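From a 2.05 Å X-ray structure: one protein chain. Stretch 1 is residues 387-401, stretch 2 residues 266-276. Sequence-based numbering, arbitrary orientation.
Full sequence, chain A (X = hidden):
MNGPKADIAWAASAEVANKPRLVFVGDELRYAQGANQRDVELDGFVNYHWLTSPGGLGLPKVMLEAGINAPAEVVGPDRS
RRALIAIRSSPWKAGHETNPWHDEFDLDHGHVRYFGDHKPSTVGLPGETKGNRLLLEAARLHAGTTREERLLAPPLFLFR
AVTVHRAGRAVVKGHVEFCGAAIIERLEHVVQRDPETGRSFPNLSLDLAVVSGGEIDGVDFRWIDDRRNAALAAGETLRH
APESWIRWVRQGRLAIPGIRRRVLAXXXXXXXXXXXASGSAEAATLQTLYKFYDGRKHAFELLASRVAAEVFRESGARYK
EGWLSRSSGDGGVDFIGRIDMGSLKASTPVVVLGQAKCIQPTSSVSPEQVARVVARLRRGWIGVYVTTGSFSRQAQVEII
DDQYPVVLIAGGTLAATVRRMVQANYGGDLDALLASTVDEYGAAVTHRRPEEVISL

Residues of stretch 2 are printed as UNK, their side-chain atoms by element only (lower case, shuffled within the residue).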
ATOM      1  N   THR A 387      -6.502 -18.809  -3.877  1.00 18.88           N
ATOM      2  CA  THR A 387      -6.664 -20.018  -4.673  1.00 19.60           C
ATOM      3  C   THR A 387      -6.559 -21.269  -3.808  1.00 17.68           C
ATOM      4  O   THR A 387      -5.919 -21.258  -2.755  1.00 15.65           O
ATOM      5  CB  THR A 387      -5.628 -20.083  -5.820  1.00 21.35           C
ATOM      6  OG1 THR A 387      -5.795 -21.302  -6.556  1.00 16.74           O
ATOM      7  CG2 THR A 387      -4.210 -20.012  -5.269  1.00 18.30           C
ATOM      8  N   THR A 388      -7.201 -22.343  -4.254  1.00 17.68           N
ATOM      9  CA  THR A 388      -7.155 -23.616  -3.547  1.00 18.48           C
ATOM     10  C   THR A 388      -5.863 -24.366  -3.857  1.00 17.75           C
ATOM     11  O   THR A 388      -5.473 -25.280  -3.131  1.00 16.96           O
ATOM     12  CB  THR A 388      -8.358 -24.506  -3.912  1.00 20.35           C
ATOM     13  OG1 THR A 388      -8.452 -24.621  -5.336  1.00 19.31           O
ATOM     14  CG2 THR A 388      -9.649 -23.906  -3.375  1.00 17.85           C
ATOM     15  N   GLY A 389      -5.204 -23.971  -4.942  1.00 21.53           N
ATOM     16  CA  GLY A 389      -3.957 -24.593  -5.346  1.00 20.04           C
ATOM     17  C   GLY A 389      -2.747 -23.791  -4.909  1.00 21.06           C
ATOM     18  O   GLY A 389      -2.743 -23.186  -3.838  1.00 19.54           O
ATOM     19  N   SER A 390      -1.715 -23.787  -5.746  1.00 24.91           N
ATOM     20  CA  SER A 390      -0.486 -23.063  -5.444  1.00 21.00           C
ATOM     21  C   SER A 390      -0.138 -22.087  -6.561  1.00 19.09           C
ATOM     22  O   SER A 390      -0.753 -22.102  -7.626  1.00 17.83           O
ATOM     23  CB  SER A 390       0.672 -24.039  -5.233  1.00 17.25           C
ATOM     24  OG  SER A 390       0.406 -24.929  -4.164  1.00 24.15           O
ATOM     25  N   PHE A 391       0.848 -21.235  -6.308  1.00 18.31           N
ATOM     26  CA  PHE A 391       1.360 -20.336  -7.332  1.00 18.83           C
ATOM     27  C   PHE A 391       2.664 -20.897  -7.885  1.00 20.10           C
ATOM     28  O   PHE A 391       3.516 -21.364  -7.129  1.00 19.67           O
ATOM     29  CB  PHE A 391       1.584 -18.932  -6.762  1.00 19.72           C
ATOM     30  CG  PHE A 391       0.338 -18.296  -6.211  1.00 22.80           C
ATOM     31  CD1 PHE A 391      -0.546 -17.634  -7.046  1.00 17.61           C
ATOM     32  CD2 PHE A 391       0.052 -18.361  -4.857  1.00 20.40           C
ATOM     33  CE1 PHE A 391      -1.693 -17.049  -6.542  1.00 13.71           C
ATOM     34  CE2 PHE A 391      -1.094 -17.777  -4.347  1.00 18.43           C
ATOM     35  CZ  PHE A 391      -1.967 -17.121  -5.192  1.00 16.87           C
ATOM     36  N   SER A 392       2.810 -20.856  -9.206  1.00 19.31           N
ATOM     37  CA  SER A 392       3.994 -21.393  -9.867  1.00 23.12           C
ATOM     38  C   SER A 392       5.254 -20.661  -9.428  1.00 23.47           C
ATOM     39  O   SER A 392       5.187 -19.535  -8.935  1.00 22.63           O
ATOM     40  CB  SER A 392       3.843 -21.315 -11.387  1.00 21.65           C
ATOM     41  OG  SER A 392       3.717 -19.972 -11.817  1.00 25.03           O
ATOM     42  N   ARG A 393       6.401 -21.308  -9.609  1.00 25.38           N
ATOM     43  CA  ARG A 393       7.672 -20.727  -9.205  1.00 24.70           C
ATOM     44  C   ARG A 393       7.961 -19.451  -9.985  1.00 24.83           C
ATOM     45  O   ARG A 393       8.437 -18.463  -9.424  1.00 24.31           O
ATOM     46  CB  ARG A 393       8.811 -21.729  -9.397  1.00 24.88           C
ATOM     47  CG  ARG A 393      10.125 -21.266  -8.799  1.00 25.00           C
ATOM     48  CD  ARG A 393      11.201 -22.332  -8.892  1.00 23.65           C
ATOM     49  NE  ARG A 393      12.323 -22.027  -8.009  1.00 29.53           N
ATOM     50  CZ  ARG A 393      13.339 -21.235  -8.335  1.00 30.08           C
ATOM     51  NH1 ARG A 393      13.381 -20.664  -9.531  1.00 33.19           N
ATOM     52  NH2 ARG A 393      14.315 -21.015  -7.463  1.00 24.29           N
ATOM     53  N   GLN A 394       7.659 -19.475 -11.279  1.00 24.59           N
ATOM     54  CA  GLN A 394       7.912 -18.332 -12.146  1.00 21.73           C
ATOM     55  C   GLN A 394       7.057 -17.131 -11.753  1.00 21.60           C
ATOM     56  O   GLN A 394       7.507 -15.988 -11.830  1.00 23.29           O
ATOM     57  CB  GLN A 394       7.670 -18.704 -13.610  1.00 23.93           C
ATOM     58  CG  GLN A 394       8.118 -17.640 -14.599  1.00 30.55           C
ATOM     59  CD  GLN A 394       9.595 -17.314 -14.479  1.00 25.87           C
ATOM     60  OE1 GLN A 394      10.411 -18.178 -14.153  1.00 24.90           O
ATOM     61  NE2 GLN A 394       9.947 -16.061 -14.738  1.00 28.97           N
ATOM     62  N   ALA A 395       5.826 -17.397 -11.325  1.00 19.24           N
ATOM     63  CA  ALA A 395       4.930 -16.343 -10.866  1.00 20.73           C
ATOM     64  C   ALA A 395       5.524 -15.621  -9.662  1.00 22.00           C
ATOM     65  O   ALA A 395       5.625 -14.393  -9.647  1.00 22.76           O
ATOM     66  CB  ALA A 395       3.567 -16.921 -10.519  1.00 18.31           C
ATOM     67  N   GLN A 396       5.925 -16.398  -8.661  1.00 21.75           N
ATOM     68  CA  GLN A 396       6.530 -15.857  -7.451  1.00 18.44           C
ATOM     69  C   GLN A 396       7.821 -15.109  -7.765  1.00 20.53           C
ATOM     70  O   GLN A 396       8.091 -14.055  -7.189  1.00 21.68           O
ATOM     71  CB  GLN A 396       6.804 -16.979  -6.449  1.00 22.09           C
ATOM     72  CG  GLN A 396       5.587 -17.834  -6.133  1.00 21.07           C
ATOM     73  CD  GLN A 396       5.898 -18.956  -5.164  1.00 17.27           C
ATOM     74  OE1 GLN A 396       6.122 -18.722  -3.978  1.00 18.28           O
ATOM     75  NE2 GLN A 396       5.918 -20.184  -5.668  1.00 21.97           N
ATOM     76  N   VAL A 397       8.613 -15.660  -8.681  1.00 25.30           N
ATOM     77  CA  VAL A 397       9.856 -15.024  -9.109  1.00 23.96           C
ATOM     78  C   VAL A 397       9.591 -13.654  -9.731  1.00 23.23           C
ATOM     79  O   VAL A 397      10.265 -12.675  -9.411  1.00 28.56           O
ATOM     80  CB  VAL A 397      10.635 -15.915 -10.106  1.00 28.33           C
ATOM     81  CG1 VAL A 397      11.688 -15.104 -10.850  1.00 23.52           C
ATOM     82  CG2 VAL A 397      11.276 -17.089  -9.380  1.00 20.90           C
ATOM     83  N   GLU A 398       8.595 -13.587 -10.608  1.00 20.80           N
ATOM     84  CA  GLU A 398       8.243 -12.330 -11.258  1.00 21.46           C
ATOM     85  C   GLU A 398       7.616 -11.337 -10.280  1.00 20.24           C
ATOM     86  O   GLU A 398       7.707 -10.126 -10.473  1.00 20.71           O
ATOM     87  CB  GLU A 398       7.319 -12.581 -12.451  1.00 20.94           C
ATOM     88  CG  GLU A 398       7.975 -13.380 -13.566  1.00 21.68           C
ATOM     89  CD  GLU A 398       7.012 -13.739 -14.677  1.00 29.51           C
ATOM     90  OE1 GLU A 398       7.367 -14.587 -15.522  1.00 29.84           O
ATOM     91  OE2 GLU A 398       5.902 -13.169 -14.710  1.00 33.80           O
ATOM     92  N   ILE A 399       6.982 -11.854  -9.230  1.00 23.81           N
ATOM     93  CA  ILE A 399       6.425 -11.001  -8.183  1.00 19.67           C
ATOM     94  C   ILE A 399       7.537 -10.373  -7.342  1.00 21.95           C
ATOM     95  O   ILE A 399       7.516  -9.176  -7.059  1.00 20.21           O
ATOM     96  CB  ILE A 399       5.463 -11.782  -7.263  1.00 19.70           C
ATOM     97  CG1 ILE A 399       4.172 -12.121  -8.008  1.00 15.35           C
ATOM     98  CG2 ILE A 399       5.137 -10.976  -6.014  1.00 20.76           C
ATOM     99  CD1 ILE A 399       3.211 -12.967  -7.203  1.00 14.66           C
ATOM    100  N   ILE A 400       8.510 -11.191  -6.955  1.00 20.90           N
ATOM    101  CA  ILE A 400       9.640 -10.728  -6.155  1.00 24.63           C
ATOM    102  C   ILE A 400      10.533  -9.759  -6.929  1.00 30.08           C
ATOM    103  O   ILE A 400      10.895  -8.697  -6.422  1.00 33.00           O
ATOM    104  CB  ILE A 400      10.492 -11.912  -5.658  1.00 23.71           C
ATOM    105  CG1 ILE A 400       9.669 -12.808  -4.732  1.00 20.66           C
ATOM    106  CG2 ILE A 400      11.738 -11.414  -4.942  1.00 27.44           C
ATOM    107  CD1 ILE A 400      10.346 -14.113  -4.394  1.00 21.14           C
ATOM    108  N   ASP A 401      10.883 -10.132  -8.156  1.00 29.62           N
ATOM    109  CA  ASP A 401      11.780  -9.324  -8.978  1.00 31.31           C
ATOM    110  C   ASP A 401      11.200  -7.956  -9.319  1.00 33.87           C
ATOM    111  O   ASP A 401      11.831  -6.927  -9.077  1.00 37.29           O
ATOM    112  CB  ASP A 401      12.147 -10.071 -10.262  1.00 30.00           C
ATOM    113  CG  ASP A 401      12.970 -11.312  -9.994  1.00 45.55           C
ATOM    114  OD1 ASP A 401      12.927 -11.812  -8.851  1.00 46.94           O
ATOM    115  OD2 ASP A 401      13.656 -11.786 -10.924  1.00 52.21           O
ATOM    116  N   UNK A 266      15.195 -17.555   0.703  1.00 26.65           N
ATOM    117  CA  UNK A 266      14.409 -17.500  -0.522  1.00 28.88           C
ATOM    118  C   UNK A 266      12.926 -17.350  -0.205  1.00 26.28           C
ATOM    119  O   UNK A 266      12.376 -18.094   0.607  1.00 28.66           O
ATOM    120  c   UNK A 266      14.643 -18.756  -1.363  1.00 26.63           C
ATOM    121  o   UNK A 266      13.815 -18.761  -2.513  1.00 22.93           O
ATOM    122  N   UNK A 267      12.285 -16.377  -0.845  1.00 29.00           N
ATOM    123  CA  UNK A 267      10.866 -16.122  -0.627  1.00 26.53           C
ATOM    124  C   UNK A 267      10.007 -16.958  -1.570  1.00 24.85           C
ATOM    125  O   UNK A 267       8.785 -16.819  -1.602  1.00 19.37           O
ATOM    126  c   UNK A 267      10.561 -14.641  -0.793  1.00 27.66           C
ATOM    127  N   UNK A 268      10.659 -17.825  -2.338  1.00 26.90           N
ATOM    128  CA  UNK A 268       9.959 -18.709  -3.261  1.00 22.36           C
ATOM    129  C   UNK A 268       9.574 -20.016  -2.576  1.00 21.96           C
ATOM    130  O   UNK A 268      10.436 -20.807  -2.196  1.00 25.34           O
ATOM    131  c   UNK A 268      10.116 -20.047  -5.379  1.00 22.24           C
ATOM    132  c   UNK A 268      11.115 -17.753  -5.277  1.00 20.22           C
ATOM    133  c   UNK A 268      10.816 -19.025  -4.499  1.00 21.63           C
ATOM    134  N   UNK A 269       8.273 -20.234  -2.418  1.00 22.98           N
ATOM    135  CA  UNK A 269       7.780 -21.457  -1.803  1.00 24.32           C
ATOM    136  C   UNK A 269       7.432 -22.491  -2.863  1.00 24.95           C
ATOM    137  O   UNK A 269       6.906 -22.153  -3.923  1.00 25.72           O
ATOM    138  c   UNK A 269       6.794 -20.181   0.184  1.00 23.19           C
ATOM    139  c   UNK A 269       5.609 -20.064   1.119  1.00 27.01           C
ATOM    140  n   UNK A 269       5.652 -19.080   2.009  1.00 39.97           N
ATOM    141  c   UNK A 269       6.550 -21.170  -0.940  1.00 23.34           C
ATOM    142  o   UNK A 269       4.664 -20.848   1.043  1.00 31.01           O
ATOM    143  N   UNK A 270       7.732 -23.752  -2.574  1.00 23.93           N
ATOM    144  CA  UNK A 270       7.375 -24.838  -3.475  1.00 27.24           C
ATOM    145  C   UNK A 270       5.871 -25.061  -3.422  1.00 26.33           C
ATOM    146  O   UNK A 270       5.178 -24.470  -2.593  1.00 24.08           O
ATOM    147  o   UNK A 270       7.734 -26.556  -1.792  1.00 25.96           O
ATOM    148  c   UNK A 270       8.111 -26.122  -3.088  1.00 25.72           C
ATOM    149  N   UNK A 271       5.365 -25.911  -4.309  1.00 23.42           N
ATOM    150  CA  UNK A 271       3.947 -26.240  -4.308  1.00 23.76           C
ATOM    151  C   UNK A 271       3.581 -26.985  -3.029  1.00 23.25           C
ATOM    152  O   UNK A 271       2.471 -26.848  -2.520  1.00 26.92           O
ATOM    153  o   UNK A 271       3.761 -26.331  -6.729  1.00 22.00           O
ATOM    154  c   UNK A 271       3.579 -27.074  -5.536  1.00 22.78           C
ATOM    155  N   UNK A 272       4.527 -27.761  -2.509  1.00 25.19           N
ATOM    156  CA  UNK A 272       4.296 -28.545  -1.300  1.00 27.13           C
ATOM    157  C   UNK A 272       4.220 -27.661  -0.059  1.00 27.00           C
ATOM    158  O   UNK A 272       3.471 -27.949   0.875  1.00 28.35           O
ATOM    159  n   UNK A 272       8.418 -32.525   0.307  1.00 42.46           N
ATOM    160  c   UNK A 272       5.384 -29.609  -1.129  1.00 26.58           C
ATOM    161  c   UNK A 272       5.124 -30.576   0.017  1.00 31.71           C
ATOM    162  c   UNK A 272       6.070 -31.766  -0.018  1.00 33.18           C
ATOM    163  c   UNK A 272       7.506 -31.349   0.248  1.00 42.77           C
ATOM    164  N   UNK A 273       4.996 -26.583  -0.055  1.00 23.21           N
ATOM    165  CA  UNK A 273       5.009 -25.656   1.070  1.00 23.84           C
ATOM    166  C   UNK A 273       3.717 -24.846   1.153  1.00 23.92           C
ATOM    167  O   UNK A 273       3.200 -24.598   2.241  1.00 25.95           O
ATOM    168  o   UNK A 273       8.938 -24.186  -0.243  1.00 25.42           O
ATOM    169  o   UNK A 273       9.454 -24.143   1.892  1.00 37.20           O
ATOM    170  c   UNK A 273       8.731 -24.516   0.944  1.00 28.93           C
ATOM    171  c   UNK A 273       6.216 -24.722   0.981  1.00 25.43           C
ATOM    172  c   UNK A 273       7.545 -25.408   1.247  1.00 26.95           C
ATOM    173  N   UNK A 274       3.201 -24.438  -0.001  1.00 26.41           N
ATOM    174  CA  UNK A 274       1.977 -23.647  -0.053  1.00 25.99           C
ATOM    175  C   UNK A 274       0.757 -24.494   0.295  1.00 21.26           C
ATOM    176  O   UNK A 274      -0.268 -23.976   0.737  1.00 21.48           O
ATOM    177  n   UNK A 274       3.762 -21.877  -4.155  1.00 24.11           N
ATOM    178  c   UNK A 274       1.804 -23.020  -1.436  1.00 22.53           C
ATOM    179  c   UNK A 274       2.983 -22.179  -1.885  1.00 19.24           C
ATOM    180  o   UNK A 274       1.792 -20.971  -3.572  1.00 20.22           O
ATOM    181  c   UNK A 274       2.797 -21.620  -3.280  1.00 20.74           C
ATOM    182  N   UNK A 275       0.876 -25.801   0.087  1.00 22.50           N
ATOM    183  CA  UNK A 275      -0.185 -26.738   0.422  1.00 20.78           C
ATOM    184  C   UNK A 275      -0.002 -27.237   1.850  1.00 24.90           C
ATOM    185  O   UNK A 275       1.117 -27.252   2.363  1.00 22.93           O
ATOM    186  n   UNK A 275      -2.151 -25.778  -2.362  1.00 20.73           N
ATOM    187  c   UNK A 275      -1.977 -27.069  -2.101  1.00 21.20           C
ATOM    188  c   UNK A 275      -0.546 -27.547  -1.981  1.00 22.17           C
ATOM    189  c   UNK A 275      -0.174 -27.917  -0.556  1.00 26.48           C
ATOM    190  o   UNK A 275      -2.916 -27.851  -1.959  1.00 19.99           O
ATOM    191  N   UNK A 276      -1.102 -27.644   2.503  1.00 27.59           N
ATOM    192  CA  UNK A 276      -1.009 -28.186   3.864  1.00 32.00           C
ATOM    193  C   UNK A 276      -0.367 -29.569   3.875  1.00 31.46           C
ATOM    194  O   UNK A 276      -0.029 -30.098   2.815  1.00 33.29           O
ATOM    195  c   UNK A 276      -3.235 -28.414   3.030  1.00 25.44           C
ATOM    196  c   UNK A 276      -2.496 -27.581   2.028  1.00 23.73           C
ATOM    197  c   UNK A 276      -2.473 -28.276   4.301  1.00 31.73           C
TER
HETATM  198  O   HOH W   1       4.891 -23.827  -7.660  1.00 26.76           O

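Position 266 carries one carbon and then one oxygen. The oxygen stays clear of stretch 1 and accepts from the backbone N of position 268, so the atoms give Ser266, whose OG steadies the turn. Position 267 has a single carbon, CB, 3.6 Å from CD1 of Ile400; this is Ala267, a small apolar surface against which the isoleucine tip rests.

At position 268 one carbon carries two more, and no polar atom is present. One branch lies against CG of Arg393, the other near CD1 of Ile400 and CG2 of Val397; this is Val268. Its CG1 lies 3.6 Å from CG of Arg393, while its CG2 lies 3.8 Å from CD1 of Ile400 and 4.2 Å from CG2 of Val397, so the branched side chain fits along the helix.

Position 269 has three carbons, the third bearing one oxygen and one nitrogen. The end of its side chain leads away, and its backbone makes the main contact, with the side-chain amide of Gln396: Gln269. Its N donates to OE1 of Gln396 (3.1 Å), and NE2 of Gln396 donates to its O (2.8 Å).

Position 270, one carbon and one oxygen, points away from stretch 1. It is Ser270, the N-cap of the short helix, its OG accepting from the N of position 273. Position 271 has the same atoms, and a water joins its oxygen to O of Phe391; it is Ser271, the water lying 2.9 Å from its OG and 2.9 Å from O of Phe391. Position 272 shows four carbons in a row ending in nitrogen, an exposed Lys272 that suits the solvent side. At position 273 the third carbon carries two oxygens: Glu273, whose OE1 accepts from N of Ser270 (2.7 Å), a bond beside the cap in which Ser270 OG accepts from Glu273 N.

Position 274 again has three carbons ending in oxygen and nitrogen, now directed toward stretch 1, where the oxygen faces N of Phe391 and the nitrogen its O. As Gln274 it offers both an acceptor and a donor: OE1 receives N of Phe391 (2.9 Å), and NE2 gives to O of Phe391 (3.0 Å). Position 275 has the same set of atoms, and its end comes nearer than its CB direction suggests, the nitrogen approaching O of Thr388 and OG of Ser390. It is Gln275, whose NE2 makes weak hydrogen bonds to O of Thr388 (3.4 Å) and OG of Ser390 (3.2 Å). Position 276 closes three carbons onto its own N, giving Pro276, which makes no contact with stretch 1.

The contact works by reciprocal pairing: Gln396 reads the backbone of Gln269, and Gln274 reads that of Phe391. Each amide supplies one donor and one acceptor, satisfying N and O of a single residue. Apolar packing around Val268 and Ala267 continues the contact along the helix.

Stretch 2 266-276: SAVQSSKEQQP
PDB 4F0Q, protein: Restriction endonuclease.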